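Local coordinates for cupin type-2 domain-containing protein (Klebsiella pneumoniae subsp. pneumoniae MGH 78578, PDB 3H8U) that is of unknown function but adopts the cupin double-stranded beta-helix fold and probably binds a metal ion, at residues D62-I67 and E105-V110. Numbering follows the deposited sequence.
Sequences DTWTVI and EPFIFV
Trp64 and Phe109 stack face to face inside the cupin barrel, the six-membered ring of Trp64 and the Phe109 ring lying 4.0 Å apart centre to centre with their planes at 25°. The closest touch is Phe109 CE2 on Trp64 CD2, at 3.2 Å, with CE2 over the middle of the indole, while Trp64 CE3 sits over Phe109 nearer its rim. Asp62 OD1 lies in plane at the indole edge, but the hydrogen bond goes to the other oxygen: NE1 of Trp64 donates to Asp62 OD2 at 3.0 Å. OD2 lies near the plane of the indole, while NE1 reaches it from above the carboxylate plane; OD2 is also bonded to His97, and OD1 to Ser111, so the carboxylate is held at both oxygens. Phe107 turns the edge of its ring to Trp64 CZ3, and its CE1 meets Val66 CG1 at 3.7 Å, the two side chains crossing at about a right angle. Trp44 stacks on Phe109, Tyr73 meets Trp64 edge to face, and Leu83 from the facing sheet touches Trp64, Val66 and Phe107.

The backbones are neighbouring antiparallel strands of one jelly-roll sheet. Thr65 and Val110 form a hydrogen-bonded pair, joined in both directions, and Val66 and Phe109 the next, non-hydrogen-bonded pair. Thr65 and Val110 point to the other face, where they pack on Val110 and Thr65 of the second subunit. Beyond them Ile67 CG1 lies 4.2 Å from Val110 CG2, and Ile67 N donates to Ile108 O at 2.7 Å, a bond bent to 143° at the hydrogen.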
# COMPACT_ATOMS: atom_id res chain seq x y z
N ASP A 62 -3.44 -2.81 9.85
CA ASP A 62 -2.53 -3.38 8.89
C ASP A 62 -3.25 -3.53 7.55
O ASP A 62 -4.19 -4.31 7.40
CB ASP A 62 -2.02 -4.74 9.38
CG ASP A 62 -0.87 -5.28 8.56
OD1 ASP A 62 -0.42 -4.61 7.58
OD2 ASP A 62 -0.41 -6.41 8.92
N THR A 63 -2.79 -2.74 6.59
CA THR A 63 -3.35 -2.72 5.25
C THR A 63 -2.36 -3.41 4.31
O THR A 63 -1.21 -2.96 4.17
CB THR A 63 -3.63 -1.27 4.76
OG1 THR A 63 -4.50 -0.61 5.69
CG2 THR A 63 -4.33 -1.34 3.39
N TRP A 64 -2.81 -4.50 3.67
CA TRP A 64 -2.00 -5.21 2.71
C TRP A 64 -2.44 -4.94 1.29
O TRP A 64 -3.62 -4.98 0.98
CB TRP A 64 -2.10 -6.72 2.89
CG TRP A 64 -1.67 -7.30 4.18
CD1 TRP A 64 -1.15 -6.65 5.25
CD2 TRP A 64 -1.65 -8.69 4.50
NE1 TRP A 64 -0.82 -7.56 6.22
CE2 TRP A 64 -1.13 -8.81 5.80
CE3 TRP A 64 -2.02 -9.86 3.80
CZ2 TRP A 64 -0.97 -10.04 6.43
CZ3 TRP A 64 -1.86 -11.09 4.43
CH2 TRP A 64 -1.34 -11.17 5.73
N THR A 65 -1.47 -4.68 0.41
CA THR A 65 -1.76 -4.58 -1.02
C THR A 65 -1.01 -5.70 -1.74
O THR A 65 0.21 -5.78 -1.71
CB THR A 65 -1.39 -3.17 -1.57
OG1 THR A 65 -2.24 -2.18 -0.99
CG2 THR A 65 -1.56 -3.15 -3.07
N VAL A 66 -1.76 -6.57 -2.41
CA VAL A 66 -1.18 -7.75 -3.00
C VAL A 66 -0.61 -7.45 -4.40
O VAL A 66 -1.35 -7.02 -5.32
CB VAL A 66 -2.19 -8.94 -3.02
CG1 VAL A 66 -1.49 -10.16 -3.54
CG2 VAL A 66 -2.76 -9.22 -1.60
N ILE A 67 0.69 -7.68 -4.54
CA ILE A 67 1.46 -7.49 -5.79
C ILE A 67 1.39 -8.71 -6.70
O ILE A 67 1.23 -8.59 -7.92
CB ILE A 67 2.99 -7.23 -5.48
CG1 ILE A 67 3.18 -6.02 -4.55
CG2 ILE A 67 3.77 -7.02 -6.73
CD1 ILE A 67 2.51 -4.77 -5.08
N GLU A 105 1.81 -19.14 -7.66
CA GLU A 105 2.84 -18.13 -7.78
C GLU A 105 3.35 -17.73 -6.41
O GLU A 105 2.66 -17.95 -5.41
CB GLU A 105 2.28 -16.91 -8.51
CG GLU A 105 1.90 -17.20 -9.93
CD GLU A 105 1.53 -15.96 -10.73
OE1 GLU A 105 1.83 -14.83 -10.32
OE2 GLU A 105 0.96 -16.16 -11.82
N PRO A 106 4.56 -17.10 -6.36
CA PRO A 106 4.93 -16.44 -5.12
C PRO A 106 3.83 -15.47 -4.68
O PRO A 106 3.20 -14.78 -5.53
CB PRO A 106 6.21 -15.66 -5.47
CG PRO A 106 6.27 -15.69 -6.99
CD PRO A 106 5.59 -16.94 -7.40
N PHE A 107 3.61 -15.38 -3.38
CA PHE A 107 2.64 -14.44 -2.84
C PHE A 107 3.41 -13.25 -2.28
O PHE A 107 4.21 -13.42 -1.36
CB PHE A 107 1.81 -15.15 -1.77
CG PHE A 107 0.88 -14.25 -1.00
CD1 PHE A 107 -0.09 -13.50 -1.65
CD2 PHE A 107 0.92 -14.20 0.39
CE1 PHE A 107 -0.99 -12.68 -0.93
CE2 PHE A 107 0.01 -13.38 1.11
CZ PHE A 107 -0.93 -12.62 0.43
N ILE A 108 3.24 -12.07 -2.89
CA ILE A 108 4.00 -10.90 -2.50
C ILE A 108 3.04 -9.74 -2.24
O ILE A 108 2.18 -9.42 -3.07
CB ILE A 108 5.06 -10.53 -3.60
CG1 ILE A 108 6.04 -11.67 -3.82
CG2 ILE A 108 5.82 -9.26 -3.22
CD1 ILE A 108 6.95 -11.50 -5.00
N PHE A 109 3.21 -9.10 -1.09
CA PHE A 109 2.38 -7.97 -0.73
C PHE A 109 3.15 -6.93 0.05
O PHE A 109 4.21 -7.20 0.60
CB PHE A 109 1.11 -8.40 0.04
CG PHE A 109 1.37 -9.00 1.37
CD1 PHE A 109 1.70 -10.35 1.48
CD2 PHE A 109 1.26 -8.25 2.52
CE1 PHE A 109 1.92 -10.93 2.70
CE2 PHE A 109 1.50 -8.82 3.77
CZ PHE A 109 1.80 -10.18 3.85
N VAL A 110 2.58 -5.73 0.03
CA VAL A 110 3.10 -4.60 0.74
C VAL A 110 2.15 -4.40 1.90
O VAL A 110 0.96 -4.16 1.71
CB VAL A 110 3.13 -3.35 -0.14
CG1 VAL A 110 3.52 -2.09 0.72
CG2 VAL A 110 4.08 -3.56 -1.32